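Local coordinates for cell wall binding protein cwp8 (PDB 5J6Q) that probably attaches to the cell wall of Clostridium difficile through three CWB2 modules, as a surface protein associated with the S-layer, at residues G198-T202 / L284-V288; I506-G512 / V561-L566; A513-A519 / A569-I575. All coordinates share one frame; numbering follows the deposited sequence.

Contact 1 (G198-T202 / L284-V288); sequences GIRLT and LKVEV. With SO4 (sulfate ion), chain F.
Apolar packing carries most of the meeting between the loop 198-202 and the segment 284-288, which runs into strand 286-289, and Val286 is its middle. Both methyls of this valine are used: CG2 meets Ile199 CG1 at 3.9 Å, while CG1 lies 3.7 Å from Arg200 CG. With CG1 anti to the backbone N (chi1 -179°), the two branches straddle the Ile199 carbonyl, whose O sits 3.5 Å from Val286 CB. Val288 offers a single methyl, CG2, to the aliphatic part of Arg200, touching CB, CG and CD in turn. On the other flank Leu201 and Leu284 meet at about a right angle, CD1 against CD1 at 3.8 Å, under a shared cover from Val274 of helix 265-280.

The backbones are joined by water, with no direct hydrogen bond between the two segments. Val286 O accepts from two waters; one also donates to Ile199 O, and the other receives Leu201 N at 2.9 Å. The polar backbone atoms of loop and strand are thus bridged at two points, beside side chains that touch directly.

Charged groups reach beyond the apolar patch. The Arg200 chain bends at chi3 (-68°), and its guanidinium forms a salt bridge with Asp197 and gives NH1 to Ile579 O and Gln574 OE1. NH2 adds a weak bond to a sulfate oxygen, O4, at 3.1 Å, near the guanidinium plane; the ion probably comes from the crystallisation liquor. Glu287, whose side chain leaves the strand away from the loop, receives Leu284 N on OE2.

Strand 286-289 is an outermost strand of a four-stranded parallel sheet, and the loop preceding helix 203-213 packs beside it, consistent with an interface between the domain 3 region and the CWB2 region of the chain.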
loop_
_atom_site.group_PDB
_atom_site.type_symbol
_atom_site.label_atom_id
_atom_site.label_comp_id
_atom_site.label_asym_id
_atom_site.label_seq_id
_atom_site.Cartn_x
_atom_site.Cartn_y
_atom_site.Cartn_z
ATOM N N GLY A 198 -7.914 1.573 3.951
ATOM C CA GLY A 198 -8.693 2.699 4.486
ATOM C C GLY A 198 -7.967 3.386 5.671
ATOM O O GLY A 198 -7.964 4.606 5.820
ATOM N N ILE A 199 -7.283 2.593 6.518
ATOM C CA ILE A 199 -6.583 3.179 7.668
ATOM C C ILE A 199 -5.229 2.440 7.964
ATOM O O ILE A 199 -4.309 3.043 8.466
ATOM C CB ILE A 199 -7.599 3.221 8.825
ATOM C CG1 ILE A 199 -6.953 3.806 10.099
ATOM C CG2 ILE A 199 -8.201 1.762 9.072
ATOM C CD1 ILE A 199 -7.991 4.264 11.127
ATOM N N ARG A 200 -5.099 1.180 7.593
ATOM C CA ARG A 200 -3.850 0.475 7.771
ATOM C C ARG A 200 -3.203 0.025 6.448
ATOM O O ARG A 200 -3.884 -0.325 5.516
ATOM C CB ARG A 200 -4.117 -0.804 8.570
ATOM C CG ARG A 200 -4.762 -0.586 9.939
ATOM C CD ARG A 200 -5.297 -1.966 10.486
ATOM N NE ARG A 200 -6.435 -2.499 9.704
ATOM C CZ ARG A 200 -7.268 -3.456 10.146
ATOM N NH1 ARG A 200 -7.133 -3.980 11.364
ATOM N NH2 ARG A 200 -8.253 -3.901 9.350
ATOM N N LEU A 201 -1.900 0.031 6.369
ATOM C CA LEU A 201 -1.313 -0.586 5.194
ATOM C C LEU A 201 -1.563 -2.112 5.250
ATOM O O LEU A 201 -1.810 -2.681 6.303
ATOM C CB LEU A 201 0.183 -0.350 5.147
ATOM C CG LEU A 201 0.568 1.165 5.000
ATOM C CD1 LEU A 201 2.111 1.335 5.380
ATOM C CD2 LEU A 201 0.305 1.611 3.548
ATOM N N THR A 202 -1.500 -2.806 4.089
ATOM C CA THR A 202 -1.721 -4.283 4.094
ATOM C C THR A 202 -0.303 -4.853 4.178
ATOM O O THR A 202 0.676 -4.073 4.223
ATOM C CB THR A 202 -2.365 -4.691 2.729
ATOM O OG1 THR A 202 -1.454 -4.207 1.748
ATOM C CG2 THR A 202 -3.703 -4.042 2.504
ATOM N N LEU A 284 4.233 6.810 11.059
ATOM C CA LEU A 284 2.834 6.847 10.614
ATOM C C LEU A 284 1.888 7.024 11.775
ATOM O O LEU A 284 2.264 6.749 12.914
ATOM C CB LEU A 284 2.440 5.540 9.843
ATOM C CG LEU A 284 3.523 4.927 8.862
ATOM C CD1 LEU A 284 2.884 3.764 8.131
ATOM C CD2 LEU A 284 3.980 5.965 7.753
ATOM N N LYS A 285 0.628 7.433 11.468
ATOM C CA LYS A 285 -0.395 7.561 12.440
ATOM C C LYS A 285 -0.946 6.098 12.856
ATOM O O LYS A 285 -1.337 5.878 14.010
ATOM C CB LYS A 285 -1.509 8.410 11.888
ATOM C CG LYS A 285 -1.112 9.906 11.518
ATOM C CD LYS A 285 -0.717 10.787 12.710
ATOM C CE LYS A 285 -0.255 12.214 12.280
ATOM N NZ LYS A 285 1.260 12.346 12.186
ATOM N N VAL A 286 -0.975 5.149 11.918
ATOM C CA VAL A 286 -1.466 3.775 12.186
ATOM C C VAL A 286 -0.480 2.842 11.579
ATOM O O VAL A 286 -0.171 2.917 10.373
ATOM C CB VAL A 286 -2.854 3.610 11.624
ATOM C CG1 VAL A 286 -3.409 2.171 11.919
ATOM C CG2 VAL A 286 -3.778 4.662 12.251
ATOM N N GLU A 287 0.135 2.068 12.440
ATOM C CA GLU A 287 1.165 1.069 12.045
ATOM C C GLU A 287 0.682 -0.354 12.539
ATOM O O GLU A 287 0.076 -0.427 13.621
ATOM C CB GLU A 287 2.551 1.402 12.696
ATOM C CG GLU A 287 3.422 2.226 11.725
ATOM C CD GLU A 287 4.723 2.816 12.341
ATOM O OE1 GLU A 287 5.247 2.236 13.292
ATOM O OE2 GLU A 287 5.226 3.880 11.834
ATOM N N VAL A 288 0.906 -1.395 11.739
ATOM C CA VAL A 288 0.616 -2.784 12.075
ATOM C C VAL A 288 2.019 -3.519 12.225
ATOM O O VAL A 288 2.923 -3.426 11.354
ATOM C CB VAL A 288 -0.231 -3.401 10.937
ATOM C CG1 VAL A 288 -0.624 -4.855 11.248
ATOM C CG2 VAL A 288 -1.460 -2.558 10.716
HETATM S S SO4 F . -12.179 -5.934 8.734
HETATM O O1 SO4 F . -12.651 -5.256 7.502
HETATM O O2 SO4 F . -13.229 -5.993 9.743
HETATM O O3 SO4 F . -11.781 -7.311 8.433
HETATM O O4 SO4 F . -11.030 -5.210 9.202
HETATM O O HOH W 1 -1.357 3.676 7.628
HETATM O O HOH W 2 -0.335 0.918 8.672
#

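Contact 2 (I506-G512 / V561-L566); sequences INKYYAG and VVELRL. With SO4 (sulfate ion), chain G.
Arg565 reaches from helix 556-565 across the end of helix 498-509, its side chain turned back on itself to lie against Asn507 and Ala511. Bends at chi2 (-78°) and chi3 (90°) bring CD within 3.4 Å of Asn507 O and lay CD and NE alongside the Ala511 methyl. The guanidinium then comes nearly parallel to the Asn507 amide, the planes 6° apart. Asn507 OD1 and Arg565 NH2 are close, yet the angle is too poor for a hydrogen bond, and the pair is better read as a polar approach. The firm partner is a sulfate, probably from the crystallisation liquor: Arg565 NH1 gives a nearly straight bond to its O3, 2.8 Å long, at the guanidinium edge, with weaker bonds adding to the grip.

Deeper in, Ile506 and Val561 cross at about a right angle, CG2 on CG2 at 3.7 Å. Val561 uses both branches, its CG1 resting 3.9 Å from Asn507 CB. Leu566 extends the apolar patch, with CD2 4.2 Å from Tyr510 CB and CD1 4.3 Å from Ile506 CG2; the same CD2 also lies against the carbonyl oxygen of Tyr510.

At the end of helix 556-565 the backbones come close. Gly512 N makes a long, weak bond to Arg565 O at 3.5 Å, and a water joins the same two atoms as a second link.

The two helices therefore finish side by side, each leading into a strand of the same parallel sheet. Tyr510 turns toward Pro546 and helix 434-438, whereas Val562 and Leu566 pack on Ile591, just past helix 581-590.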
loop_
_atom_site.group_PDB
_atom_site.type_symbol
_atom_site.label_atom_id
_atom_site.label_comp_id
_atom_site.label_asym_id
_atom_site.label_seq_id
_atom_site.Cartn_x
_atom_site.Cartn_y
_atom_site.Cartn_z
ATOM N N ILE A 506 -6.851 0.944 31.768
ATOM C CA ILE A 506 -6.564 2.119 30.965
ATOM C C ILE A 506 -7.029 3.385 31.737
ATOM O O ILE A 506 -6.291 4.384 31.801
ATOM C CB ILE A 506 -7.213 2.057 29.548
ATOM C CG1 ILE A 506 -6.520 1.026 28.587
ATOM C CG2 ILE A 506 -7.074 3.472 28.953
ATOM C CD1 ILE A 506 -7.513 0.385 27.492
ATOM N N ASN A 507 -8.227 3.333 32.389
ATOM C CA ASN A 507 -8.712 4.562 33.074
ATOM C C ASN A 507 -7.802 4.929 34.244
ATOM O O ASN A 507 -7.594 6.086 34.549
ATOM C CB ASN A 507 -10.091 4.330 33.602
ATOM C CG ASN A 507 -10.816 5.510 34.275
ATOM O OD1 ASN A 507 -10.971 6.622 33.729
ATOM N ND2 ASN A 507 -11.373 5.312 35.433
ATOM N N LYS A 508 -7.274 3.943 34.877
ATOM C CA LYS A 508 -6.471 4.213 36.039
ATOM C C LYS A 508 -5.046 4.622 35.767
ATOM O O LYS A 508 -4.548 5.528 36.423
ATOM C CB LYS A 508 -6.439 2.990 36.949
ATOM C CG LYS A 508 -5.608 3.312 38.221
ATOM C CD LYS A 508 -5.725 2.118 39.317
ATOM C CE LYS A 508 -4.765 2.463 40.443
ATOM N NZ LYS A 508 -5.447 2.424 41.747
ATOM N N TYR A 509 -4.401 4.027 34.797
ATOM C CA TYR A 509 -3.017 4.346 34.655
ATOM C C TYR A 509 -2.546 5.130 33.462
ATOM O O TYR A 509 -1.334 5.383 33.458
ATOM C CB TYR A 509 -2.273 3.028 34.537
ATOM C CG TYR A 509 -2.368 2.187 35.797
ATOM C CD1 TYR A 509 -3.010 0.955 35.783
ATOM C CD2 TYR A 509 -1.758 2.588 36.975
ATOM C CE1 TYR A 509 -3.031 0.133 36.906
ATOM C CE2 TYR A 509 -1.749 1.765 38.107
ATOM C CZ TYR A 509 -2.380 0.541 38.061
ATOM O OH TYR A 509 -2.335 -0.294 39.132
ATOM N N TYR A 510 -3.416 5.508 32.486
ATOM C CA TYR A 510 -2.785 6.004 31.293
ATOM C C TYR A 510 -3.158 7.368 30.868
ATOM O O TYR A 510 -2.935 7.694 29.706
ATOM C CB TYR A 510 -3.057 4.994 30.149
ATOM C CG TYR A 510 -2.188 3.758 30.320
ATOM C CD1 TYR A 510 -2.714 2.582 30.835
ATOM C CD2 TYR A 510 -0.841 3.789 29.969
ATOM C CE1 TYR A 510 -1.899 1.458 31.000
ATOM C CE2 TYR A 510 -0.027 2.690 30.132
ATOM C CZ TYR A 510 -0.574 1.500 30.657
ATOM O OH TYR A 510 0.233 0.405 30.822
ATOM N N ALA A 511 -3.674 8.215 31.801
ATOM C CA ALA A 511 -3.994 9.570 31.466
ATOM C C ALA A 511 -2.698 10.186 30.826
ATOM O O ALA A 511 -1.588 9.920 31.316
ATOM C CB ALA A 511 -4.401 10.349 32.754
ATOM N N GLY A 512 -2.823 10.969 29.775
ATOM C CA GLY A 512 -1.621 11.539 29.201
ATOM C C GLY A 512 -0.785 10.652 28.270
ATOM O O GLY A 512 0.176 11.184 27.713
ATOM N N VAL A 561 -13.307 5.252 28.186
ATOM C CA VAL A 561 -11.997 5.521 28.736
ATOM C C VAL A 561 -11.005 5.976 27.724
ATOM O O VAL A 561 -10.097 6.821 28.071
ATOM C CB VAL A 561 -11.370 4.374 29.578
ATOM C CG1 VAL A 561 -12.423 3.804 30.561
ATOM C CG2 VAL A 561 -10.785 3.333 28.688
ATOM N N VAL A 562 -11.091 5.445 26.473
ATOM C CA VAL A 562 -10.147 5.899 25.504
ATOM C C VAL A 562 -10.401 7.436 25.268
ATOM O O VAL A 562 -9.465 8.206 25.139
ATOM C CB VAL A 562 -10.323 5.013 24.224
ATOM C CG1 VAL A 562 -9.642 5.682 23.033
ATOM C CG2 VAL A 562 -9.731 3.590 24.452
ATOM N N GLU A 563 -11.675 7.812 25.122
ATOM C CA GLU A 563 -12.091 9.190 24.904
ATOM C C GLU A 563 -11.546 10.081 26.041
ATOM O O GLU A 563 -11.125 11.178 25.757
ATOM C CB GLU A 563 -13.632 9.215 24.847
ATOM C CG GLU A 563 -14.295 10.540 25.028
ATOM C CD GLU A 563 -15.772 10.522 24.738
ATOM O OE1 GLU A 563 -16.150 11.190 23.801
ATOM O OE2 GLU A 563 -16.553 9.865 25.448
ATOM N N LEU A 564 -11.553 9.605 27.347
ATOM C CA LEU A 564 -11.037 10.435 28.476
ATOM C C LEU A 564 -9.549 10.439 28.610
ATOM O O LEU A 564 -8.951 11.489 28.921
ATOM C CB LEU A 564 -11.562 9.904 29.824
ATOM C CG LEU A 564 -13.054 10.073 30.002
ATOM C CD1 LEU A 564 -13.505 9.430 31.353
ATOM C CD2 LEU A 564 -13.303 11.627 29.946
ATOM N N ARG A 565 -8.899 9.276 28.367
ATOM C CA ARG A 565 -7.483 9.181 28.680
ATOM C C ARG A 565 -6.534 9.308 27.564
ATOM O O ARG A 565 -5.358 9.564 27.868
ATOM C CB ARG A 565 -7.157 7.776 29.364
ATOM C CG ARG A 565 -8.003 7.493 30.635
ATOM C CD ARG A 565 -7.496 8.229 31.863
ATOM N NE ARG A 565 -8.156 9.495 31.902
ATOM C CZ ARG A 565 -8.925 9.941 32.888
ATOM N NH1 ARG A 565 -9.472 11.141 32.806
ATOM N NH2 ARG A 565 -9.142 9.187 33.967
ATOM N N LEU A 566 -6.951 9.149 26.302
ATOM C CA LEU A 566 -5.834 9.023 25.313
ATOM C C LEU A 566 -5.859 10.017 24.246
ATOM O O LEU A 566 -5.383 9.817 23.138
ATOM C CB LEU A 566 -5.944 7.564 24.708
ATOM C CG LEU A 566 -5.884 6.499 25.778
ATOM C CD1 LEU A 566 -6.006 5.039 25.097
ATOM C CD2 LEU A 566 -4.594 6.487 26.580
HETATM S S SO4 G . -11.953 12.406 34.449
HETATM O O1 SO4 G . -12.530 13.514 35.370
HETATM O O2 SO4 G . -12.913 11.418 34.175
HETATM O O3 SO4 G . -10.839 11.784 35.165
HETATM O O4 SO4 G . -11.480 13.077 33.230
HETATM O O HOH W 3 -5.449 12.459 29.343
#

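Contact 3 (A513-A519 / A569-I575); sequences ATKAYVA and ATKLVQI. With SO4 (sulfate ion), chain H.
Five backbone hydrogen bonds join 513-519 to 569-575, the donor alternating between the two segments; the four from Ala516 N to Ile575 N form the parallel ladder proper. Ala516 is held through both N and O by strand 572-575 and the residue before it, its N donating to Lys571 O and its O accepting Val573 N at 2.9 Å. Val518 repeats the pattern two residues on, ending with Ile575 N on Val518 O at 171°. Before the strands proper, Thr570 N reaches Thr514 O at 2.8 Å from above the carbonyl plane.

Side chains then sort to the two faces. On one, Ala516 CB and Val518 CG1 close on Leu572 CD1, Val518 CG1 standing between backbone N and carbonyl carbon (chi1 53°), where it also meets Gln574 CA. On the other, Tyr517 runs alongside Val573, whose CG2 lies over one ring face, offset toward the rim, while Ile575 CD1 comes to the ring edge.

The lysines Lys515 and Lys571 run side by side on the tyrosine face, tight at Lys515 CE and Lys571 CD, 3.5 Å apart. Their amines converge on O3 of a sulfate, at 2.7 Å from Lys515 NZ and 3.0 Å from Lys571 NZ.

Further out, Ser543 binds both Lys515 NZ and Tyr517 OH, and Glu283 and Glu287 form salt bridges to Lys571. Helix 531-542 packs on the tyrosine face, and helix 581-590 on the face of Val518 and Leu572.

Two ammonium groups 4.7 Å apart give an anion a place to settle in the crystal. The sulfate probably comes from the crystallisation liquor, and binding in the cell is not established; its charge and the two glutamates would be expected to offset that of the lysines.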
loop_
_atom_site.group_PDB
_atom_site.type_symbol
_atom_site.label_atom_id
_atom_site.label_comp_id
_atom_site.label_asym_id
_atom_site.label_seq_id
_atom_site.Cartn_x
_atom_site.Cartn_y
_atom_site.Cartn_z
ATOM N N ALA A 513 -1.109 9.321 28.055
ATOM C CA ALA A 513 -0.261 8.520 27.178
ATOM C C ALA A 513 -0.265 9.160 25.739
ATOM O O ALA A 513 -1.286 9.740 25.280
ATOM C CB ALA A 513 -0.762 7.038 27.115
ATOM N N THR A 514 0.873 9.067 25.077
ATOM C CA THR A 514 1.042 9.656 23.764
ATOM C C THR A 514 0.962 8.547 22.663
ATOM O O THR A 514 1.095 8.849 21.465
ATOM C CB THR A 514 2.353 10.414 23.754
ATOM O OG1 THR A 514 3.359 9.534 24.210
ATOM C CG2 THR A 514 2.305 11.658 24.721
ATOM N N LYS A 515 0.638 7.292 23.062
ATOM C CA LYS A 515 0.476 6.214 22.089
ATOM C C LYS A 515 -0.543 5.218 22.607
ATOM O O LYS A 515 -0.776 5.106 23.862
ATOM C CB LYS A 515 1.804 5.454 21.918
ATOM C CG LYS A 515 2.401 5.561 20.549
ATOM C CD LYS A 515 3.630 4.641 20.501
ATOM C CE LYS A 515 4.785 5.140 19.691
ATOM N NZ LYS A 515 5.954 4.314 20.044
ATOM N N ALA A 516 -1.119 4.459 21.675
ATOM C CA ALA A 516 -2.048 3.382 22.077
ATOM C C ALA A 516 -1.649 2.177 21.232
ATOM O O ALA A 516 -1.386 2.318 19.999
ATOM C CB ALA A 516 -3.542 3.770 21.794
ATOM N N TYR A 517 -1.514 1.078 21.860
ATOM C CA TYR A 517 -1.299 -0.150 21.130
ATOM C C TYR A 517 -2.662 -0.973 21.150
ATOM O O TYR A 517 -3.450 -0.807 22.091
ATOM C CB TYR A 517 -0.266 -0.952 21.894
ATOM C CG TYR A 517 1.145 -0.422 21.681
ATOM C CD1 TYR A 517 1.600 0.694 22.356
ATOM C CD2 TYR A 517 2.017 -1.036 20.794
ATOM C CE1 TYR A 517 2.881 1.187 22.173
ATOM C CE2 TYR A 517 3.306 -0.547 20.581
ATOM C CZ TYR A 517 3.727 0.569 21.283
ATOM O OH TYR A 517 4.952 1.097 21.053
ATOM N N VAL A 518 -2.926 -1.885 20.181
ATOM C CA VAL A 518 -4.225 -2.678 20.279
ATOM C C VAL A 518 -3.919 -4.136 19.888
ATOM O O VAL A 518 -3.114 -4.343 18.969
ATOM C CB VAL A 518 -5.302 -1.987 19.367
ATOM C CG1 VAL A 518 -4.839 -1.770 17.943
ATOM C CG2 VAL A 518 -6.601 -2.777 19.344
ATOM N N ALA A 519 -4.535 -5.144 20.576
ATOM C CA ALA A 519 -4.225 -6.509 20.256
ATOM C C ALA A 519 -5.452 -7.401 20.479
ATOM O O ALA A 519 -6.348 -7.005 21.191
ATOM C CB ALA A 519 -3.098 -6.954 21.194
ATOM N N ALA A 569 -2.758 10.671 22.367
ATOM C CA ALA A 569 -2.111 9.632 21.563
ATOM C C ALA A 569 -1.880 10.097 20.126
ATOM O O ALA A 569 -2.813 10.492 19.519
ATOM C CB ALA A 569 -2.956 8.358 21.557
ATOM N N THR A 570 -0.640 10.079 19.603
ATOM C CA THR A 570 -0.399 10.570 18.244
ATOM C C THR A 570 0.009 9.437 17.369
ATOM O O THR A 570 0.557 9.666 16.286
ATOM C CB THR A 570 0.671 11.697 18.251
ATOM O OG1 THR A 570 1.875 11.208 18.865
ATOM C CG2 THR A 570 0.151 12.954 19.005
ATOM N N LYS A 571 -0.347 8.181 17.789
ATOM C CA LYS A 571 0.022 6.975 17.052
ATOM C C LYS A 571 -0.786 5.765 17.570
ATOM O O LYS A 571 -0.903 5.550 18.816
ATOM C CB LYS A 571 1.561 6.697 17.235
ATOM C CG LYS A 571 2.139 5.790 16.145
ATOM C CD LYS A 571 3.533 5.297 16.458
ATOM C CE LYS A 571 4.130 4.772 15.165
ATOM N NZ LYS A 571 5.441 4.077 15.334
ATOM N N LEU A 572 -1.344 5.013 16.696
ATOM C CA LEU A 572 -2.057 3.755 17.071
ATOM C C LEU A 572 -1.239 2.611 16.452
ATOM O O LEU A 572 -1.023 2.605 15.251
ATOM C CB LEU A 572 -3.453 3.873 16.534
ATOM C CG LEU A 572 -4.381 2.691 16.741
ATOM C CD1 LEU A 572 -4.357 2.131 18.204
ATOM C CD2 LEU A 572 -5.726 3.233 16.352
ATOM N N VAL A 573 -0.670 1.714 17.262
ATOM C CA VAL A 573 0.122 0.600 16.715
ATOM C C VAL A 573 -0.735 -0.683 16.877
ATOM O O VAL A 573 -0.989 -1.057 18.015
ATOM C CB VAL A 573 1.437 0.432 17.486
ATOM C CG1 VAL A 573 2.262 -0.724 16.962
ATOM C CG2 VAL A 573 2.267 1.741 17.471
ATOM N N GLN A 574 -1.187 -1.338 15.820
ATOM C CA GLN A 574 -1.897 -2.656 15.957
ATOM C C GLN A 574 -0.898 -3.853 16.036
ATOM O O GLN A 574 -0.074 -3.963 15.153
ATOM C CB GLN A 574 -2.783 -2.932 14.688
ATOM C CG GLN A 574 -3.302 -4.392 14.640
ATOM C CD GLN A 574 -4.398 -4.491 13.615
ATOM O OE1 GLN A 574 -5.137 -3.536 13.399
ATOM N NE2 GLN A 574 -4.410 -5.580 12.846
ATOM N N ILE A 575 -0.969 -4.745 17.015
ATOM C CA ILE A 575 -0.117 -5.924 17.051
ATOM C C ILE A 575 -0.918 -7.133 16.449
ATOM O O ILE A 575 -2.028 -7.407 16.983
ATOM C CB ILE A 575 0.250 -6.380 18.516
ATOM C CG1 ILE A 575 0.869 -5.154 19.344
ATOM C CG2 ILE A 575 1.323 -7.558 18.494
ATOM C CD1 ILE A 575 1.950 -4.570 18.532
HETATM S S SO4 H . 5.733 1.183 17.778
HETATM O O1 SO4 H . 4.735 0.255 18.329
HETATM O O2 SO4 H . 5.855 0.898 16.218
HETATM O O3 SO4 H . 5.486 2.650 17.950
HETATM O O4 SO4 H . 6.805 0.711 18.625
#

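Overall arrangement
From the N terminus, contact 1 comes first, closing a loop from domain 3 through helix 265-280 to strand 286-289, and it is complete before the other two begin. Contacts 2 and 3 cross, because their segments alternate: helix 498-509 runs on to strand 516-519, and helix 556-565 to strand 572-575, so the two chain passages pair first as helices and then as strands. Leu566 packs on Ala513 where they meet. Contacts 1 and 3 share the parallel sheet, strands 286-289 and 572-575 being neighbours in it. Contact 1 thereby ties domain 3 to a sheet completed by the far end of the chain.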